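Local coordinates for protein putative N-acetylmuramoyl-L-alanine amidase,autolysin cwp6 (Peptoclostridium difficile, PDB 5J72) that probably acts as a zinc-dependent N-acetylmuramoyl-L-alanine amidase that cuts peptidoglycan, with three CWB2 modules that fix it to the cell wall, at residues Leu274-Ser277 with Ser278-Gly281; Ala351-Ile354 with Lys355-Pro359; Ile393-Lys396 with Thr397-Ser400; Ser404-Leu407 with Ser408-Ala412; Thr481-Thr484 with Ala485-Thr488. All coordinates share one frame; numbering follows the deposited sequence.

How the contacts relate
All five contacts are local, each within one continuous run of chain. None closes a long loop, and none nests or crosses. Contact 1 comes first, in helix 270-283 of the second CWB2 range. Contact 2 follows in helix 346-357 of the third range and packs on contact 1, tying the two modules together. Contact 3 is the turn after strand 391-394, and Ile393 also touches Leu274 and Asn275 of contact 1. Contact 4 follows in helix 404-409 at the sodium site. It bonds back to contact 2 and touches contact 3 through Leu407 and Val399. Contact 5 lies in the amidase, with nearest atoms about 5 Å from contact 4.

Contact 1. Residues Leu274-Ser277 with Ser278-Gly281; sequences LNIS and SKAG
With chi1 of -165°, Ile276 places CG1 beside its own carbonyl carbon, and chi2 of 60° then swings CD1 toward Lys279. The two side chains meet at an angle on one side of helix 270-283, CD1 of Ile276 against CB and CG of Lys279. CD1 of Ile276 lies 3.9 Å from CB of Lys279. Farther out, Lys279 NZ leaves for a salt bridge with Asp283, one turn on. Ile276 and Lys279 also pack on Phe357 of helix 346-357.

Two backbone bonds here are regular. Ile276 O takes a nearly straight bond from Ala280 N (2.9 Å, 177° at the hydrogen), and a weak one from Lys279 N. Gly281 N bonds to Ser277 O at 2.8 Å. The preceding turn is opened by water. Water 1 links Leu274 O with Ser278 N. Water 2 lies 2.9 Å from Asn275 O and accepts from Lys279 N at the same 2.9 Å. It also bonds to Ser278 OG at 2.8 Å. That hydroxyl has a second partner in Tyr358 OH, across the boundary between two CWB2 modules. Ser277 OG instead turns back to Ala273 O.

The helix is thus opened locally and hydrated. Leu274 O with Ser278 N, and Asn275 O with Lys279 N, are joined through water in place of direct helical bonds.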
loop_
_atom_site.group_PDB
_atom_site.type_symbol
_atom_site.label_atom_id
_atom_site.label_comp_id
_atom_site.label_asym_id
_atom_site.label_seq_id
_atom_site.Cartn_x
_atom_site.Cartn_y
_atom_site.Cartn_z
ATOM N N LEU A 274 -4.272 7.502 -5.289
ATOM C CA LEU A 274 -3.647 7.342 -3.978
ATOM C C LEU A 274 -2.737 6.130 -3.944
ATOM O O LEU A 274 -1.604 6.215 -3.461
ATOM C CB LEU A 274 -4.834 7.063 -2.951
ATOM C CG LEU A 274 -4.451 6.941 -1.465
ATOM C CD1 LEU A 274 -5.695 7.098 -0.602
ATOM C CD2 LEU A 274 -3.855 5.622 -1.115
ATOM N N ASN A 275 -3.214 4.985 -4.482
ATOM C CA ASN A 275 -2.380 3.781 -4.456
ATOM C C ASN A 275 -1.046 3.919 -5.222
ATOM O O ASN A 275 -0.116 3.260 -4.841
ATOM C CB ASN A 275 -3.187 2.563 -5.086
ATOM C CG ASN A 275 -4.071 1.933 -3.995
ATOM O OD1 ASN A 275 -3.650 1.907 -2.825
ATOM N ND2 ASN A 275 -5.317 1.477 -4.278
ATOM N N ILE A 276 -0.959 4.756 -6.322
ATOM C CA ILE A 276 0.314 4.851 -7.054
ATOM C C ILE A 276 1.165 6.082 -6.579
ATOM O O ILE A 276 2.268 6.303 -7.061
ATOM C CB ILE A 276 -0.026 4.947 -8.573
ATOM C CG1 ILE A 276 1.236 4.673 -9.413
ATOM C CG2 ILE A 276 -0.616 6.369 -8.897
ATOM C CD1 ILE A 276 1.881 3.236 -9.175
ATOM N N SER A 277 0.633 6.838 -5.618
ATOM C CA SER A 277 1.259 8.080 -5.120
ATOM C C SER A 277 2.686 7.888 -4.598
ATOM O O SER A 277 3.595 8.681 -4.919
ATOM C CB SER A 277 0.411 8.621 -3.936
ATOM O OG SER A 277 -0.499 9.522 -4.507
ATOM N N SER A 278 2.919 6.839 -3.799
ATOM C CA SER A 278 4.266 6.719 -3.253
ATOM C C SER A 278 5.229 6.386 -4.353
ATOM O O SER A 278 6.385 6.813 -4.281
ATOM C CB SER A 278 4.348 5.673 -2.112
ATOM O OG SER A 278 4.070 4.356 -2.591
ATOM N N LYS A 279 4.778 5.683 -5.363
ATOM C CA LYS A 279 5.715 5.273 -6.394
ATOM C C LYS A 279 5.987 6.476 -7.358
ATOM O O LYS A 279 7.147 6.757 -7.718
ATOM C CB LYS A 279 5.084 4.085 -7.144
ATOM C CG LYS A 279 5.878 3.726 -8.415
ATOM C CD LYS A 279 7.344 3.319 -8.069
ATOM C CE LYS A 279 8.038 2.777 -9.323
ATOM N NZ LYS A 279 9.515 2.904 -9.255
ATOM N N ALA A 280 4.920 7.147 -7.763
ATOM C CA ALA A 280 5.055 8.354 -8.596
ATOM C C ALA A 280 5.980 9.368 -7.809
ATOM O O ALA A 280 6.781 10.088 -8.392
ATOM C CB ALA A 280 3.653 8.992 -8.791
ATOM N N GLY A 281 5.812 9.415 -6.441
ATOM C CA GLY A 281 6.637 10.329 -5.637
ATOM C C GLY A 281 8.093 9.923 -5.642
ATOM O O GLY A 281 8.976 10.779 -5.768
HETATM O O HOH W 1 0.936 5.325 -2.347
HETATM O O HOH W 2 2.728 3.693 -4.907
#

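Contact 2. Residues Ala351-Ile354 with Lys355-Pro359; sequences ANVI and KTFYP
Ala351 O, Val353 O and Ile354 O accept regular helical bonds from Lys355 N, Phe357 N and Tyr358 N. The last of these, 3.0 Å from Tyr358 N to Ile354 O, comes where the chain leaves the helix. Ala351 O has another partner in ND2 of Asn406.

Asn352 O is gripped twice. Thr356 N reaches it at 2.8 Å and Thr356 OG1 at 2.7 Å, from opposite faces of the carbonyl plane. Thr356 can do this because chi1 of -61° sets OG1 beside its backbone N.

The amide of Asn352 and the Lys355 chain run side by side in the same direction. Lys355 bends at chi3 and brings NZ to 3.0 Å from Asn352 OD1. NZ sits well above the amide plane, 57° out of it, so it does not use a lone pair. The other end of the amide, ND2, bonds to Ser342 O.

This is the last part of helix 346-357 in the third CWB2 module. One side of it faces helix 270-283 of the preceding module, and another faces strand 334-341.

Among the apolar groups, Val353 CG1 touches Phe357 CD1 at 3.9 Å, with the two side chains at an angle. Thr356 CG2 sits 3.8 Å above the plane of the Phe357 ring, over its centre. Tyr312 meets the same ring edge to face. Ile354 and Tyr358 both pack on Pro390, which lies in a loop.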
loop_
_atom_site.group_PDB
_atom_site.type_symbol
_atom_site.label_atom_id
_atom_site.label_comp_id
_atom_site.label_asym_id
_atom_site.label_seq_id
_atom_site.Cartn_x
_atom_site.Cartn_y
_atom_site.Cartn_z
ATOM N N ALA A 351 -2.390 -3.877 -3.209
ATOM C CA ALA A 351 -1.460 -5.032 -3.211
ATOM C C ALA A 351 -0.845 -5.219 -4.576
ATOM O O ALA A 351 0.355 -5.563 -4.657
ATOM C CB ALA A 351 -2.203 -6.338 -2.790
ATOM N N ASN A 352 -1.601 -4.981 -5.683
ATOM C CA ASN A 352 -0.978 -5.202 -7.004
ATOM C C ASN A 352 0.050 -4.107 -7.317
ATOM O O ASN A 352 1.047 -4.369 -8.037
ATOM C CB ASN A 352 -2.063 -5.229 -8.150
ATOM C CG ASN A 352 -2.771 -6.595 -8.154
ATOM O OD1 ASN A 352 -2.163 -7.625 -7.756
ATOM N ND2 ASN A 352 -4.020 -6.682 -8.562
ATOM N N VAL A 353 -0.202 -2.882 -6.840
ATOM C CA VAL A 353 0.825 -1.824 -7.069
ATOM C C VAL A 353 2.101 -2.201 -6.295
ATOM O O VAL A 353 3.202 -2.041 -6.798
ATOM C CB VAL A 353 0.291 -0.463 -6.554
ATOM C CG1 VAL A 353 1.455 0.526 -6.301
ATOM C CG2 VAL A 353 -0.722 0.102 -7.569
ATOM N N ILE A 354 1.934 -2.620 -5.019
ATOM C CA ILE A 354 3.127 -3.011 -4.251
ATOM C C ILE A 354 3.811 -4.165 -4.971
ATOM O O ILE A 354 5.023 -4.142 -5.168
ATOM C CB ILE A 354 2.684 -3.353 -2.804
ATOM C CG1 ILE A 354 2.406 -2.039 -2.101
ATOM C CG2 ILE A 354 3.791 -4.080 -1.961
ATOM C CD1 ILE A 354 1.599 -2.155 -0.764
ATOM N N LYS A 355 3.042 -5.178 -5.414
ATOM C CA LYS A 355 3.703 -6.288 -6.098
ATOM C C LYS A 355 4.408 -5.868 -7.367
ATOM O O LYS A 355 5.524 -6.330 -7.642
ATOM C CB LYS A 355 2.613 -7.380 -6.388
ATOM C CG LYS A 355 3.070 -8.467 -7.341
ATOM C CD LYS A 355 1.791 -9.205 -7.921
ATOM C CE LYS A 355 1.091 -8.311 -8.928
ATOM N NZ LYS A 355 -0.142 -8.936 -9.495
ATOM N N THR A 356 3.808 -4.976 -8.138
ATOM C CA THR A 356 4.406 -4.591 -9.409
ATOM C C THR A 356 5.512 -3.564 -9.327
ATOM O O THR A 356 6.541 -3.716 -10.004
ATOM C CB THR A 356 3.282 -3.960 -10.236
ATOM O OG1 THR A 356 2.263 -4.957 -10.420
ATOM C CG2 THR A 356 3.752 -3.423 -11.620
ATOM N N PHE A 357 5.314 -2.529 -8.531
ATOM C CA PHE A 357 6.282 -1.395 -8.468
ATOM C C PHE A 357 7.272 -1.465 -7.345
ATOM O O PHE A 357 8.200 -0.637 -7.332
ATOM C CB PHE A 357 5.469 -0.059 -8.386
ATOM C CG PHE A 357 4.677 0.152 -9.675
ATOM C CD1 PHE A 357 3.314 0.050 -9.688
ATOM C CD2 PHE A 357 5.321 0.435 -10.875
ATOM C CE1 PHE A 357 2.582 0.232 -10.860
ATOM C CE2 PHE A 357 4.589 0.614 -12.058
ATOM C CZ PHE A 357 3.233 0.515 -12.035
ATOM N N TYR A 358 7.130 -2.406 -6.389
ATOM C CA TYR A 358 8.092 -2.586 -5.298
ATOM C C TYR A 358 8.416 -4.146 -5.309
ATOM O O TYR A 358 8.106 -4.852 -4.346
ATOM C CB TYR A 358 7.472 -2.201 -3.919
ATOM C CG TYR A 358 7.199 -0.711 -3.860
ATOM C CD1 TYR A 358 8.156 0.173 -3.357
ATOM C CD2 TYR A 358 6.016 -0.174 -4.381
ATOM C CE1 TYR A 358 7.935 1.552 -3.368
ATOM C CE2 TYR A 358 5.791 1.203 -4.396
ATOM C CZ TYR A 358 6.747 2.056 -3.877
ATOM O OH TYR A 358 6.465 3.398 -3.816
ATOM N N PRO A 359 9.024 -4.635 -6.375
ATOM C CA PRO A 359 9.376 -6.038 -6.560
ATOM C C PRO A 359 10.393 -6.594 -5.577
ATOM O O PRO A 359 10.416 -7.798 -5.373
ATOM C CB PRO A 359 9.890 -6.070 -8.000
ATOM C CG PRO A 359 10.485 -4.766 -8.190
ATOM C CD PRO A 359 9.516 -3.832 -7.508
#

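Contact 3. Residues Ile393-Lys396 with Thr397-Ser400; sequences ITPK and TYVS
Pro395 lies over one face of the Tyr398 ring. The two side chains meet at an angle. CG and CB of Pro395 lie on the side of CZ and CE1. CD of Pro395 is 4.3 Å from the centroid of the Tyr398 ring and 15° off its normal, which makes a CH-pi contact. It is displaced toward the rim. The closest carbon pair is CG of Pro395 with CZ of Tyr398, at 3.5 Å. CB of Pro395 adds a contact of 3.7 Å with CE1 of Tyr398. Tyr398 can lie under the proline because chi1 of 63° puts CG between its backbone N and carbonyl carbon. The same tyrosine also touches Glu490, Arg493 and Ser494 of helix 477-494.

Thr394 works on the polar side. Its OG1 points across to the returning chain and is used in both roles. It donates to Tyr398 O at 2.9 Å, in the carbonyl plane and on a lone pair. It accepts from Ser400 N, also at 2.9 Å, with an angle of 159° at the hydrogen. The hydroxyl thus spans Val399 and holds Tyr398 and Ser400 at once. Its rotation is fixed by these two bonds.

Ser400 OG reaches out to Glu490 OE2 of the amidase, and Lys396 NZ pairs with Asp372.

Both interactions of Tyr398 bridge the reversal at Lys396 and Thr397, whose backbone angles are those of a type I beta turn. The turn follows strand 391-394 of the third CWB2 module and leads toward helix 404-409.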
loop_
_atom_site.group_PDB
_atom_site.type_symbol
_atom_site.label_atom_id
_atom_site.label_comp_id
_atom_site.label_asym_id
_atom_site.label_seq_id
_atom_site.Cartn_x
_atom_site.Cartn_y
_atom_site.Cartn_z
ATOM N N ILE A 393 -2.460 0.195 2.385
ATOM C CA ILE A 393 -3.658 0.672 3.041
ATOM C C ILE A 393 -4.517 -0.554 3.458
ATOM O O ILE A 393 -4.538 -1.541 2.736
ATOM C CB ILE A 393 -4.520 1.615 2.152
ATOM C CG1 ILE A 393 -4.879 0.959 0.798
ATOM C CG2 ILE A 393 -3.686 2.942 1.903
ATOM C CD1 ILE A 393 -5.910 1.835 -0.036
ATOM N N THR A 394 -5.207 -0.450 4.581
ATOM C CA THR A 394 -6.018 -1.580 5.030
ATOM C C THR A 394 -6.989 -0.993 5.994
ATOM O O THR A 394 -6.775 0.084 6.553
ATOM C CB THR A 394 -5.120 -2.664 5.652
ATOM O OG1 THR A 394 -5.866 -3.890 5.747
ATOM C CG2 THR A 394 -4.579 -2.261 7.050
ATOM N N PRO A 395 -8.138 -1.669 6.200
ATOM C CA PRO A 395 -9.078 -1.074 7.153
ATOM C C PRO A 395 -8.540 -1.075 8.590
ATOM O O PRO A 395 -7.626 -1.810 8.917
ATOM C CB PRO A 395 -10.351 -1.982 6.994
ATOM C CG PRO A 395 -10.231 -2.519 5.606
ATOM C CD PRO A 395 -8.734 -2.820 5.496
ATOM N N LYS A 396 -9.179 -0.304 9.449
ATOM C CA LYS A 396 -8.717 -0.191 10.845
ATOM C C LYS A 396 -8.786 -1.504 11.612
ATOM O O LYS A 396 -7.962 -1.735 12.477
ATOM C CB LYS A 396 -9.608 0.806 11.607
ATOM C CG LYS A 396 -9.626 2.195 11.058
ATOM C CD LYS A 396 -10.461 3.045 12.008
ATOM C CE LYS A 396 -11.805 3.328 11.424
ATOM N NZ LYS A 396 -12.022 4.790 11.307
ATOM N N THR A 397 -9.768 -2.383 11.281
ATOM C CA THR A 397 -9.941 -3.594 12.090
ATOM C C THR A 397 -9.447 -4.885 11.491
ATOM O O THR A 397 -9.540 -5.892 12.176
ATOM C CB THR A 397 -11.446 -3.728 12.476
ATOM O OG1 THR A 397 -12.161 -3.997 11.263
ATOM C CG2 THR A 397 -12.029 -2.439 13.116
ATOM N N TYR A 398 -8.919 -4.935 10.256
ATOM C CA TYR A 398 -8.361 -6.194 9.788
ATOM C C TYR A 398 -7.336 -6.013 8.695
ATOM O O TYR A 398 -7.334 -4.974 8.028
ATOM C CB TYR A 398 -9.486 -7.160 9.242
ATOM C CG TYR A 398 -10.243 -6.629 8.034
ATOM C CD1 TYR A 398 -11.289 -5.728 8.186
ATOM C CD2 TYR A 398 -9.936 -7.064 6.746
ATOM C CE1 TYR A 398 -12.018 -5.267 7.093
ATOM C CE2 TYR A 398 -10.666 -6.613 5.642
ATOM C CZ TYR A 398 -11.702 -5.713 5.828
ATOM O OH TYR A 398 -12.415 -5.235 4.766
ATOM N N VAL A 399 -6.470 -6.969 8.518
ATOM C CA VAL A 399 -5.521 -6.921 7.435
ATOM C C VAL A 399 -6.267 -7.456 6.218
ATOM O O VAL A 399 -6.763 -8.597 6.243
ATOM C CB VAL A 399 -4.287 -7.777 7.708
ATOM C CG1 VAL A 399 -3.343 -7.780 6.473
ATOM C CG2 VAL A 399 -3.557 -7.261 8.952
ATOM N N SER A 400 -6.384 -6.676 5.173
ATOM C CA SER A 400 -7.017 -7.197 3.985
ATOM C C SER A 400 -6.364 -8.486 3.455
ATOM O O SER A 400 -5.144 -8.674 3.401
ATOM C CB SER A 400 -7.001 -6.131 2.877
ATOM O OG SER A 400 -7.387 -6.712 1.641
#

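Contact 4. Residues Ser404-Leu407 with Ser408-Ala412; sequences STNL and SEKTA. With NA (sodium ion), chain E.
Thr405 and Glu409 lie one turn apart in the short helix 404-409, whose C-terminal end in the third CWB2 module binds a sodium ion. The tight part is the backbone. Ser408 N, Glu409 N and Lys410 N bond to Ser404 O, Thr405 O and Asn406 O, and the bond from Glu409 N is 2.9 Å to Thr405 O. Carbon packs on the same oxygen, with Glu409 CG 3.3 Å from Thr405 O.

The looser side is that of the exposed Glu409. Its side chain runs beside Thr405 in the same direction, yet CG2 of Thr405 comes no nearer than 4.1 Å to CD of Glu409. Thr405 OG1 is not part of this approach, since chi1 of -47° sets it beside its backbone N.

Lys410 is buried instead. Its NZ bonds to the carbonyl oxygens of Tyr358 and Asp360. Ser408 OG bonds to Ala439 O.

At the C-terminal end, the carbonyls of Leu407 and Ser408 in the last turn and of Lys410 just after it converge on the sodium ion. Ser433 O and Lys436 O complete the site. Leu407 O and Lys410 O each sit 2.3 Å from the sodium, and Ser408 O sits 2.6 Å from it.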
loop_
_atom_site.group_PDB
_atom_site.type_symbol
_atom_site.label_atom_id
_atom_site.label_comp_id
_atom_site.label_asym_id
_atom_site.label_seq_id
_atom_site.Cartn_x
_atom_site.Cartn_y
_atom_site.Cartn_z
ATOM N N SER A 404 -2.108 -10.709 1.779
ATOM C CA SER A 404 -1.445 -11.882 2.353
ATOM C C SER A 404 -0.193 -12.292 1.714
ATOM O O SER A 404 0.785 -12.561 2.413
ATOM C CB SER A 404 -2.386 -13.097 2.328
ATOM O OG SER A 404 -3.542 -12.772 3.056
ATOM N N THR A 405 -0.176 -12.404 0.412
ATOM C CA THR A 405 1.039 -12.854 -0.265
ATOM C C THR A 405 2.245 -11.899 -0.138
ATOM O O THR A 405 3.367 -12.327 0.140
ATOM C CB THR A 405 0.736 -13.061 -1.750
ATOM O OG1 THR A 405 -0.488 -13.809 -1.849
ATOM C CG2 THR A 405 1.815 -13.799 -2.467
ATOM N N ASN A 406 2.022 -10.601 -0.417
ATOM C CA ASN A 406 3.099 -9.624 -0.291
ATOM C C ASN A 406 3.614 -9.628 1.177
ATOM O O ASN A 406 4.809 -9.613 1.375
ATOM C CB ASN A 406 2.527 -8.204 -0.565
ATOM C CG ASN A 406 2.258 -7.950 -2.057
ATOM O OD1 ASN A 406 2.781 -8.671 -2.926
ATOM N ND2 ASN A 406 1.454 -6.965 -2.435
ATOM N N LEU A 407 2.703 -9.606 2.185
ATOM C CA LEU A 407 3.171 -9.539 3.587
ATOM C C LEU A 407 3.985 -10.820 3.944
ATOM O O LEU A 407 5.044 -10.730 4.570
ATOM C CB LEU A 407 2.014 -9.327 4.544
ATOM C CG LEU A 407 1.328 -7.972 4.344
ATOM C CD1 LEU A 407 0.195 -7.856 5.277
ATOM C CD2 LEU A 407 2.348 -6.821 4.664
ATOM N N SER A 408 3.519 -11.993 3.488
ATOM C CA SER A 408 4.275 -13.220 3.697
ATOM C C SER A 408 5.614 -13.197 3.000
ATOM O O SER A 408 6.648 -13.397 3.654
ATOM C CB SER A 408 3.485 -14.448 3.202
ATOM O OG SER A 408 4.301 -15.589 3.410
ATOM N N GLU A 409 5.669 -12.925 1.732
ATOM C CA GLU A 409 6.959 -13.035 1.057
ATOM C C GLU A 409 7.990 -11.984 1.409
ATOM O O GLU A 409 9.170 -12.292 1.467
ATOM C CB GLU A 409 6.779 -12.973 -0.441
ATOM C CG GLU A 409 5.874 -14.108 -0.930
ATOM C CD GLU A 409 5.853 -14.276 -2.450
ATOM O OE1 GLU A 409 5.980 -13.268 -3.199
ATOM O OE2 GLU A 409 5.695 -15.444 -2.891
ATOM N N LYS A 410 7.560 -10.738 1.637
ATOM C CA LYS A 410 8.572 -9.670 1.844
ATOM C C LYS A 410 8.911 -9.393 3.285
ATOM O O LYS A 410 8.242 -9.850 4.209
ATOM C CB LYS A 410 8.022 -8.334 1.260
ATOM C CG LYS A 410 7.717 -8.411 -0.234
ATOM C CD LYS A 410 7.337 -6.978 -0.850
ATOM C CE LYS A 410 6.902 -7.076 -2.308
ATOM N NZ LYS A 410 8.010 -7.411 -3.205
ATOM N N THR A 411 9.983 -8.606 3.473
ATOM C CA THR A 411 10.263 -8.101 4.817
ATOM C C THR A 411 10.411 -6.577 4.630
ATOM O O THR A 411 10.627 -6.136 3.500
ATOM C CB THR A 411 11.604 -8.674 5.399
ATOM O OG1 THR A 411 12.691 -8.326 4.517
ATOM C CG2 THR A 411 11.554 -10.179 5.549
ATOM N N ALA A 412 10.242 -5.818 5.678
ATOM C CA ALA A 412 10.448 -4.362 5.653
ATOM C C ALA A 412 11.279 -4.099 6.923
ATOM O O ALA A 412 10.952 -4.646 7.986
ATOM C CB ALA A 412 9.130 -3.622 5.771
HETATM NA NA NA E . 7.120 -11.492 5.317
#

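Contact 5. Residues Thr481-Thr484 with Ala485-Thr488; sequences TLNT and ALAT
Leu482 and Leu486 make the apolar part of this contact, one turn apart on helix 477-494. Their side chains meet at an angle, with CG of Leu482 3.8 Å from CD1 of Leu486. Leu482 sends CG away from its backbone N (chi1 178°), while Leu486 keeps CG beside its own N (chi1 -76°). These settings bring the two branched ends together. CG of Leu486 also rests 3.3 Å from Leu482 O. Ala485 CB comes similarly near the backbone, against Thr481 O.

The backbone bonds are those of a regular alpha-helix. Ala485 N bonds to Thr481 O, and Leu486 N bonds to Leu482 O, both at 2.9 Å. Thr488 N bonds to Thr484 O. The link from Ala487 N to Asn483 O is weak, at 3.4 Å.

Three threonine hydroxyls are bonded along the buried face. Thr484 OG1 pairs with Tyr480 O and with Tyr531 OH. Thr488 OG1 reaches Gly626 O of helix 619-637. Thr481 OG1 bonds to Gly459 O, next to the zinc ligand His460. The side chain of Thr481 is about 6 Å from the zinc ion and about 4 Å from the side chain of Glu477, another ligand.

The helix lies against the amidase sheet. Ala485 and Thr488 meet Ile456 of strand 453-458 and Ile529 of strand 525-532. Thr484 also meets helix 619-637. Leu486 reaches toward the CWB2 part and touches Ala401 and Tyr402.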
loop_
_atom_site.group_PDB
_atom_site.type_symbol
_atom_site.label_atom_id
_atom_site.label_comp_id
_atom_site.label_asym_id
_atom_site.label_seq_id
_atom_site.Cartn_x
_atom_site.Cartn_y
_atom_site.Cartn_z
ATOM N N THR A 481 -11.228 -19.758 -8.322
ATOM C CA THR A 481 -11.541 -20.078 -6.917
ATOM C C THR A 481 -10.719 -19.173 -6.045
ATOM O O THR A 481 -11.215 -18.742 -4.985
ATOM C CB THR A 481 -11.242 -21.565 -6.540
ATOM O OG1 THR A 481 -9.854 -21.833 -6.723
ATOM C CG2 THR A 481 -12.031 -22.541 -7.386
ATOM N N LEU A 482 -9.450 -18.910 -6.418
ATOM C CA LEU A 482 -8.661 -18.010 -5.556
ATOM C C LEU A 482 -9.275 -16.564 -5.474
ATOM O O LEU A 482 -9.376 -15.997 -4.389
ATOM C CB LEU A 482 -7.178 -17.903 -6.038
ATOM C CG LEU A 482 -6.359 -16.931 -5.174
ATOM C CD1 LEU A 482 -6.295 -17.415 -3.741
ATOM C CD2 LEU A 482 -4.966 -16.824 -5.799
ATOM N N ASN A 483 -9.656 -15.979 -6.619
ATOM C CA ASN A 483 -10.245 -14.614 -6.598
ATOM C C ASN A 483 -11.597 -14.622 -5.809
ATOM O O ASN A 483 -11.860 -13.689 -5.082
ATOM C CB ASN A 483 -10.478 -14.142 -7.998
ATOM C CG ASN A 483 -9.148 -13.927 -8.694
ATOM O OD1 ASN A 483 -8.173 -13.545 -8.012
ATOM N ND2 ASN A 483 -9.010 -14.273 -9.993
ATOM N N THR A 484 -12.398 -15.694 -5.959
ATOM C CA THR A 484 -13.663 -15.761 -5.220
ATOM C C THR A 484 -13.361 -15.850 -3.712
ATOM O O THR A 484 -13.932 -15.112 -2.902
ATOM C CB THR A 484 -14.437 -17.034 -5.651
ATOM O OG1 THR A 484 -14.704 -16.939 -7.028
ATOM C CG2 THR A 484 -15.800 -17.163 -4.853
ATOM N N ALA A 485 -12.407 -16.742 -3.339
ATOM C CA ALA A 485 -12.081 -16.982 -1.951
ATOM C C ALA A 485 -11.488 -15.771 -1.279
ATOM O O ALA A 485 -11.746 -15.557 -0.068
ATOM C CB ALA A 485 -11.115 -18.206 -1.792
ATOM N N LEU A 486 -10.720 -14.988 -1.974
ATOM C CA LEU A 486 -10.127 -13.778 -1.339
ATOM C C LEU A 486 -11.305 -12.838 -0.965
ATOM O O LEU A 486 -11.276 -12.217 0.098
ATOM C CB LEU A 486 -9.167 -13.048 -2.363
ATOM C CG LEU A 486 -7.805 -13.874 -2.457
ATOM C CD1 LEU A 486 -7.027 -13.464 -3.775
ATOM C CD2 LEU A 486 -6.907 -13.632 -1.194
ATOM N N ALA A 487 -12.278 -12.741 -1.854
ATOM C CA ALA A 487 -13.424 -11.827 -1.585
ATOM C C ALA A 487 -14.266 -12.352 -0.411
ATOM O O ALA A 487 -14.760 -11.565 0.396
ATOM C CB ALA A 487 -14.249 -11.694 -2.845
ATOM N N THR A 488 -14.460 -13.688 -0.313
ATOM C CA THR A 488 -15.167 -14.242 0.833
ATOM C C THR A 488 -14.420 -13.942 2.117
ATOM O O THR A 488 -15.003 -13.598 3.159
ATOM C CB THR A 488 -15.244 -15.804 0.687
ATOM O OG1 THR A 488 -15.928 -16.084 -0.523
ATOM C CG2 THR A 488 -15.956 -16.471 1.931
#